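Local coordinates for protein acinetobacter secreted protease CpaA (Acinetobacter nosocomialis M2, PDB 6O38) that is a secreted metalloprotease with a zinc site, exported through the type II secretion pathway and bound by its own chaperone, at residues N358-Y363 with T369-T374; L407-E410 with R415-L418. All blocks are in the same frame, centred on the assembly; numbering follows the deposited sequence.

Contact 1 and contact 2 follow one another along the chain, the first closing before the second opens, and their centres lie about 10 Å apart. Contact 1 is a hairpin reaching from the last StcE-type beta-sandwich range, whereas contact 2 falls in the reprolysin-like metallopeptidase range. They share neighbouring strands: strand 367-381, whose early part (369-374) belongs to contact 1, runs parallel to 416-425, the strand of contact 2. Side chains join them as well, since Arg-360 NH1 is 2.8 Å from Tyr-417 OH, a probable hydrogen bond. Strand 367-381 thus carries the chain from the beta-sandwich region to the protease region, and the two contacts lie together at that junction.

Contact 1: residues N358-Y363 with T369-T374; sequences NRRFIY and TVDSYT
Asp-371 and Arg-360 meet across the hairpin in a salt bridge, and they are the two residues most buried by the contact. Arg-360 NE lies 2.6 Å from Asp-371 OD2, which it approaches on the anti side, somewhat out of the carboxylate plane. The carboxylate and guanidinium planes stand 80° apart, so the bridge is not a flat two-pronged pair; NH2 adds only a weak bond to the same oxygen. With CG anti to the backbone N (chi1 -178°), the arginine chain runs out beside the aspartate before bending at chi3. NH2 also hydrogen-bonds to the carbonyl oxygen of Ala-414, and the second carboxylate oxygen, OD1, has a long, weak ion pair with Arg-415.

The backbones of the same two residues are joined too: Asp-371 N donates to Arg-360 O at 3.0 Å. One residue on, Ser-372 replaces a backbone acceptor with its side chain, since Arg-360 N reaches Ser-372 OG at 3.0 Å, nearly straight at 163°. Water 2 bridges Arg-360 O and Ser-372 O.

Ile-362, third in burial, sets CG2 against the carboxylate, 3.6 Å from Asp-371 OD1. Its backbone pairs with Thr-369, Ile-362 N donating to Thr-369 O at 2.9 Å while the return bond is weak. Although the side chains of Phe-361 and Val-370 diverge, CE2 of the ring still comes within 4.1 Å of Val-370 CG2.

Antiparallel pairing of Phe-361 with Val-370 and Ile-362 with Thr-369, then side-chain and water bridges where strand 367-381 is interrupted, mark a beta hairpin with an irregular second arm. It lies within a StcE-type beta-sandwich range.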
ATOM      1  N   ASN A 358      21.282   1.647   4.581  1.00 39.89           N
ATOM      2  CA  ASN A 358      20.639   1.577   3.276  1.00 38.62           C
ATOM      3  C   ASN A 358      21.244   2.649   2.383  1.00 38.83           C
ATOM      4  O   ASN A 358      21.389   3.803   2.803  1.00 39.65           O
ATOM      5  CB  ASN A 358      19.125   1.775   3.391  1.00 37.88           C
ATOM      6  CG  ASN A 358      18.422   0.580   4.002  1.00 37.49           C
ATOM      7  OD1 ASN A 358      17.840  -0.239   3.292  1.00 36.44           O
ATOM      8  ND2 ASN A 358      18.468   0.478   5.326  1.00 38.28           N
ATOM      9  N   ARG A 359      21.607   2.271   1.159  1.00 36.39           N
ATOM     10  CA  ARG A 359      22.257   3.201   0.249  1.00 36.59           C
ATOM     11  C   ARG A 359      21.666   3.052  -1.141  1.00 35.27           C
ATOM     12  O   ARG A 359      21.573   1.936  -1.663  1.00 34.53           O
ATOM     13  CB  ARG A 359      23.771   2.969   0.196  1.00 37.72           C
ATOM     14  CG  ARG A 359      24.488   3.284   1.492  1.00 39.12           C
ATOM     15  CD  ARG A 359      24.825   4.758   1.579  1.00 39.81           C
ATOM     16  NE  ARG A 359      25.790   5.166   0.566  1.00 39.94           N
ATOM     17  CZ  ARG A 359      27.101   5.225   0.764  1.00 41.10           C
ATOM     18  NH1 ARG A 359      27.614   4.897   1.942  1.00 42.27           N
ATOM     19  NH2 ARG A 359      27.897   5.614  -0.216  1.00 41.21           N
ATOM     20  N   ARG A 360      21.265   4.173  -1.735  1.00 35.45           N
ATOM     21  CA  ARG A 360      20.694   4.192  -3.073  1.00 34.25           C
ATOM     22  C   ARG A 360      21.582   5.011  -3.998  1.00 34.62           C
ATOM     23  O   ARG A 360      22.097   6.066  -3.611  1.00 35.65           O
ATOM     24  CB  ARG A 360      19.267   4.761  -3.076  1.00 33.71           C
ATOM     25  CG  ARG A 360      18.609   4.745  -4.453  1.00 32.63           C
ATOM     26  CD  ARG A 360      17.120   5.050  -4.392  1.00 32.28           C
ATOM     27  NE  ARG A 360      16.853   6.461  -4.132  1.00 33.23           N
ATOM     28  CZ  ARG A 360      16.455   6.940  -2.958  1.00 34.14           C
ATOM     29  NH1 ARG A 360      16.274   6.118  -1.932  1.00 34.26           N
ATOM     30  NH2 ARG A 360      16.237   8.239  -2.810  1.00 34.97           N
ATOM     31  N   PHE A 361      21.764   4.513  -5.217  1.00 31.82           N
ATOM     32  CA  PHE A 361      22.522   5.201  -6.248  1.00 31.99           C
ATOM     33  C   PHE A 361      21.664   5.301  -7.500  1.00 30.85           C
ATOM     34  O   PHE A 361      20.854   4.415  -7.787  1.00 29.96           O
ATOM     35  CB  PHE A 361      23.839   4.474  -6.561  1.00 32.51           C
ATOM     36  CG  PHE A 361      24.708   4.244  -5.355  1.00 33.68           C
ATOM     37  CD1 PHE A 361      24.560   3.104  -4.579  1.00 33.98           C
ATOM     38  CD2 PHE A 361      25.674   5.169  -4.994  1.00 34.61           C
ATOM     39  CE1 PHE A 361      25.358   2.892  -3.470  1.00 35.17           C
ATOM     40  CE2 PHE A 361      26.475   4.963  -3.886  1.00 35.73           C
ATOM     41  CZ  PHE A 361      26.317   3.823  -3.124  1.00 36.01           C
ATOM     42  N   ILE A 362      21.842   6.389  -8.243  1.00 31.82           N
ATOM     43  CA  ILE A 362      21.073   6.637  -9.455  1.00 30.92           C
ATOM     44  C   ILE A 362      22.043   6.943 -10.589  1.00 31.14           C
ATOM     45  O   ILE A 362      23.075   7.592 -10.382  1.00 32.16           O
ATOM     46  CB  ILE A 362      20.051   7.781  -9.265  1.00 31.09           C
ATOM     47  CG1 ILE A 362      19.130   7.896 -10.482  1.00 30.14           C
ATOM     48  CG2 ILE A 362      20.752   9.106  -8.984  1.00 32.48           C
ATOM     49  CD1 ILE A 362      17.980   8.861 -10.288  1.00 30.33           C
ATOM     50  N   TYR A 363      21.719   6.456 -11.783  1.00 31.02           N
ATOM     51  CA  TYR A 363      22.577   6.617 -12.945  1.00 31.15           C
ATOM     52  C   TYR A 363      22.227   7.902 -13.685  1.00 31.31           C
ATOM     53  O   TYR A 363      21.051   8.215 -13.894  1.00 30.67           O
ATOM     54  CB  TYR A 363      22.439   5.413 -13.879  1.00 30.46           C
ATOM     55  CG  TYR A 363      23.519   5.317 -14.931  1.00 30.82           C
ATOM     56  CD1 TYR A 363      24.805   4.913 -14.596  1.00 31.56           C
ATOM     57  CD2 TYR A 363      23.251   5.614 -16.261  1.00 30.38           C
ATOM     58  CE1 TYR A 363      25.797   4.818 -15.552  1.00 31.72           C
ATOM     59  CE2 TYR A 363      24.237   5.520 -17.226  1.00 30.70           C
ATOM     60  CZ  TYR A 363      25.508   5.122 -16.866  1.00 31.35           C
ATOM     61  OH  TYR A 363      26.495   5.026 -17.819  1.00 31.66           O
ATOM     62  N   THR A 369      25.668   7.972  -9.371  1.00 32.13           N
ATOM     63  CA  THR A 369      25.592   9.155  -8.529  1.00 33.43           C
ATOM     64  C   THR A 369      24.915   8.805  -7.211  1.00 33.41           C
ATOM     65  O   THR A 369      23.964   8.018  -7.184  1.00 32.33           O
ATOM     66  CB  THR A 369      24.834  10.280  -9.260  1.00 33.55           C
ATOM     67  OG1 THR A 369      25.758  11.055 -10.035  1.00 34.65           O
ATOM     68  CG2 THR A 369      24.096  11.191  -8.292  1.00 34.38           C
ATOM     69  N   VAL A 370      25.428   9.379  -6.119  1.00 33.43           N
ATOM     70  CA  VAL A 370      24.820   9.182  -4.807  1.00 33.63           C
ATOM     71  C   VAL A 370      23.403   9.736  -4.818  1.00 33.37           C
ATOM     72  O   VAL A 370      23.161  10.863  -5.267  1.00 34.16           O
ATOM     73  CB  VAL A 370      25.678   9.849  -3.721  1.00 35.25           C
ATOM     74  CG1 VAL A 370      24.877  10.040  -2.443  1.00 35.58           C
ATOM     75  CG2 VAL A 370      26.931   9.028  -3.456  1.00 35.45           C
ATOM     76  N   ASP A 371      22.452   8.941  -4.317  1.00 37.54           N
ATOM     77  CA  ASP A 371      21.047   9.327  -4.332  1.00 37.18           C
ATOM     78  C   ASP A 371      20.401   9.262  -2.950  1.00 37.66           C
ATOM     79  O   ASP A 371      19.173   9.373  -2.849  1.00 37.30           O
ATOM     80  CB  ASP A 371      20.265   8.450  -5.321  1.00 35.71           C
ATOM     81  CG  ASP A 371      18.930   9.060  -5.719  1.00 35.77           C
ATOM     82  OD1 ASP A 371      18.909  10.241  -6.127  1.00 36.69           O
ATOM     83  OD2 ASP A 371      17.901   8.357  -5.624  1.00 35.10           O
ATOM     84  N   SER A 372      21.184   9.090  -1.887  1.00 37.15           N
ATOM     85  CA  SER A 372      20.626   9.063  -0.542  1.00 37.36           C
ATOM     86  C   SER A 372      21.723   9.378   0.463  1.00 38.59           C
ATOM     87  O   SER A 372      22.898   9.079   0.235  1.00 38.98           O
ATOM     88  CB  SER A 372      19.990   7.706  -0.220  1.00 36.37           C
ATOM     89  OG  SER A 372      20.965   6.679  -0.183  1.00 36.32           O
ATOM     90  N   TYR A 373      21.322   9.992   1.574  1.00 38.05           N
ATOM     91  CA  TYR A 373      22.214  10.299   2.682  1.00 39.30           C
ATOM     92  C   TYR A 373      21.738   9.571   3.930  1.00 39.29           C
ATOM     93  O   TYR A 373      20.538   9.538   4.220  1.00 38.80           O
ATOM     94  CB  TYR A 373      22.279  11.808   2.940  1.00 40.64           C
ATOM     95  CG  TYR A 373      22.598  12.619   1.706  1.00 41.04           C
ATOM     96  CD1 TYR A 373      23.908  12.757   1.263  1.00 41.79           C
ATOM     97  CD2 TYR A 373      21.593  13.245   0.983  1.00 40.76           C
ATOM     98  CE1 TYR A 373      24.207  13.495   0.134  1.00 42.38           C
ATOM     99  CE2 TYR A 373      21.882  13.987  -0.148  1.00 41.32           C
ATOM    100  CZ  TYR A 373      23.191  14.109  -0.568  1.00 42.26           C
ATOM    101  OH  TYR A 373      23.485  14.846  -1.693  1.00 43.10           O
ATOM    102  N   THR A 374      22.679   8.991   4.669  1.00 40.90           N
ATOM    103  CA  THR A 374      22.353   8.176   5.832  1.00 41.00           C
ATOM    104  C   THR A 374      22.280   9.058   7.072  1.00 42.03           C
ATOM    105  O   THR A 374      23.261   9.719   7.431  1.00 43.14           O
ATOM    106  CB  THR A 374      23.389   7.071   6.027  1.00 41.38           C
ATOM    107  OG1 THR A 374      23.417   6.232   4.865  1.00 40.46           O
ATOM    108  CG2 THR A 374      23.045   6.228   7.245  1.00 41.68           C
TER
HETATM  109  O   HOH W   1      21.864   6.291   2.496  1.00 37.61           O
HETATM  110  O   HOH W   2      23.913   6.810  -1.105  1.00 34.86           O

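Contact 2: residues L407-E410 with R415-L418; sequences LTAE and RFYL
Glu-410 and Tyr-417 supply the polar part of this contact. Tyr-417 OH donates to Glu-410 OE1, the two oxygens being 2.5 Å apart. The acceptor lies at the edge of the phenol ring, near its plane, while the carboxylate itself is turned 83° from the ring. Glu-410 reaches this place because CG is anti to the backbone N (chi1 -171°) and the chain beyond it stays extended, which carries the acid from the helix to the tyrosine. The other oxygen, OE2, makes a salt bridge with Lys-307, so both carboxylate oxygens have partners, and the lysine would probably favour the ionised form of the acid.

The apolar part is a methyl against a ring. Ala-409 CB points at the strand and sits 3.5 Å from Phe-416 CE1, approaching the ring obliquely. Phe-416 CG lies between the backbone N and the carbonyl carbon (chi1 84°), a torsion that swings the ring to the methyl.

Consecutive strand residues thus meet consecutive helix residues: Phe-416 takes Ala-409, and Tyr-417 takes Glu-410. Leu-407 of helix 391-411 packs on Phe-144 of the chaperone CpaB chain. Helix 391-411 packs in this way on the start of strand 416-425, where Phe-416 also touches Leu-504 of helix 496-504, which carries two zinc-binding histidines, and Ile-375 of strand 367-381.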
ATOM      1  N   LEU A 407      10.941   2.906   3.973  1.00 41.44           N
ATOM      2  CA  LEU A 407      10.063   2.522   2.873  1.00 40.73           C
ATOM      3  C   LEU A 407       9.323   3.732   2.313  1.00 40.49           C
ATOM      4  O   LEU A 407       9.193   3.877   1.091  1.00 39.69           O
ATOM      5  CB  LEU A 407       9.073   1.454   3.336  1.00 41.41           C
ATOM      6  CG  LEU A 407       7.997   1.061   2.321  1.00 40.98           C
ATOM      7  CD1 LEU A 407       8.620   0.354   1.127  1.00 39.84           C
ATOM      8  CD2 LEU A 407       6.931   0.191   2.968  1.00 41.97           C
ATOM      9  N   THR A 408       8.833   4.609   3.192  1.00 40.54           N
ATOM     10  CA  THR A 408       8.159   5.821   2.736  1.00 40.35           C
ATOM     11  C   THR A 408       9.118   6.732   1.980  1.00 39.92           C
ATOM     12  O   THR A 408       8.764   7.290   0.935  1.00 39.36           O
ATOM     13  CB  THR A 408       7.546   6.558   3.927  1.00 41.19           C
ATOM     14  OG1 THR A 408       6.625   5.694   4.604  1.00 41.75           O
ATOM     15  CG2 THR A 408       6.813   7.809   3.466  1.00 41.13           C
ATOM     16  N   ALA A 409      10.338   6.897   2.496  1.00 39.68           N
ATOM     17  CA  ALA A 409      11.320   7.743   1.827  1.00 39.47           C
ATOM     18  C   ALA A 409      11.693   7.186   0.459  1.00 38.50           C
ATOM     19  O   ALA A 409      11.804   7.937  -0.517  1.00 38.00           O
ATOM     20  CB  ALA A 409      12.565   7.894   2.700  1.00 40.15           C
ATOM     21  N   GLU A 410      11.890   5.868   0.368  1.00 40.83           N
ATOM     22  CA  GLU A 410      12.288   5.265  -0.900  1.00 39.71           C
ATOM     23  C   GLU A 410      11.169   5.351  -1.931  1.00 39.01           C
ATOM     24  O   GLU A 410      11.432   5.545  -3.123  1.00 38.18           O
ATOM     25  CB  GLU A 410      12.707   3.813  -0.675  1.00 39.54           C
ATOM     26  CG  GLU A 410      13.346   3.152  -1.883  1.00 38.52           C
ATOM     27  CD  GLU A 410      13.986   1.820  -1.542  1.00 38.64           C
ATOM     28  OE1 GLU A 410      14.949   1.810  -0.746  1.00 39.34           O
ATOM     29  OE2 GLU A 410      13.524   0.785  -2.066  1.00 38.44           O
ATOM     30  N   ARG A 415      15.899  11.554  -0.589  1.00 38.33           N
ATOM     31  CA  ARG A 415      17.312  11.180  -0.567  1.00 38.70           C
ATOM     32  C   ARG A 415      17.820  11.041   0.870  1.00 39.56           C
ATOM     33  O   ARG A 415      18.772  11.696   1.293  1.00 40.85           O
ATOM     34  CB  ARG A 415      18.136  12.197  -1.346  1.00 39.79           C
ATOM     35  CG  ARG A 415      17.753  12.322  -2.812  1.00 39.13           C
ATOM     36  CD  ARG A 415      18.856  12.993  -3.611  1.00 40.26           C
ATOM     37  NE  ARG A 415      18.430  13.318  -4.968  1.00 39.83           N
ATOM     38  CZ  ARG A 415      17.875  14.473  -5.319  1.00 40.67           C
ATOM     39  NH1 ARG A 415      17.682  15.421  -4.412  1.00 42.11           N
ATOM     40  NH2 ARG A 415      17.517  14.685  -6.578  1.00 39.84           N
ATOM     41  N   PHE A 416      17.164  10.163   1.625  1.00 36.71           N
ATOM     42  CA  PHE A 416      17.639   9.854   2.966  1.00 37.90           C
ATOM     43  C   PHE A 416      17.152   8.472   3.380  1.00 37.73           C
ATOM     44  O   PHE A 416      16.119   7.992   2.908  1.00 37.05           O
ATOM     45  CB  PHE A 416      17.188  10.906   3.991  1.00 39.18           C
ATOM     46  CG  PHE A 416      15.806  10.677   4.540  1.00 39.31           C
ATOM     47  CD1 PHE A 416      14.688  11.085   3.833  1.00 38.77           C
ATOM     48  CD2 PHE A 416      15.628  10.068   5.772  1.00 40.01           C
ATOM     49  CE1 PHE A 416      13.417  10.883   4.341  1.00 39.05           C
ATOM     50  CE2 PHE A 416      14.360   9.860   6.283  1.00 40.30           C
ATOM     51  CZ  PHE A 416      13.253  10.269   5.566  1.00 39.87           C
ATOM     52  N   TYR A 417      17.922   7.847   4.267  1.00 39.02           N
ATOM     53  CA  TYR A 417      17.525   6.635   4.966  1.00 39.06           C
ATOM     54  C   TYR A 417      17.862   6.793   6.439  1.00 40.00           C
ATOM     55  O   TYR A 417      18.831   7.467   6.798  1.00 40.32           O
ATOM     56  CB  TYR A 417      18.228   5.382   4.424  1.00 38.05           C
ATOM     57  CG  TYR A 417      17.787   4.927   3.053  1.00 36.86           C
ATOM     58  CD1 TYR A 417      16.618   4.197   2.884  1.00 36.77           C
ATOM     59  CD2 TYR A 417      18.559   5.196   1.930  1.00 35.88           C
ATOM     60  CE1 TYR A 417      16.218   3.766   1.633  1.00 35.65           C
ATOM     61  CE2 TYR A 417      18.169   4.769   0.676  1.00 34.81           C
ATOM     62  CZ  TYR A 417      16.999   4.055   0.533  1.00 34.66           C
ATOM     63  OH  TYR A 417      16.609   3.629  -0.716  1.00 33.74           O
ATOM     64  N   LEU A 418      17.057   6.168   7.292  1.00 41.75           N
ATOM     65  CA  LEU A 418      17.334   6.138   8.720  1.00 42.42           C
ATOM     66  C   LEU A 418      18.106   4.871   9.059  1.00 42.14           C
ATOM     67  O   LEU A 418      17.749   3.778   8.607  1.00 41.53           O
ATOM     68  CB  LEU A 418      16.042   6.208   9.535  1.00 42.81           C
ATOM     69  CG  LEU A 418      15.283   7.534   9.503  1.00 43.29           C
ATOM     70  CD1 LEU A 418      14.166   7.529  10.535  1.00 43.79           C
ATOM     71  CD2 LEU A 418      16.225   8.707   9.730  1.00 44.03           C
TER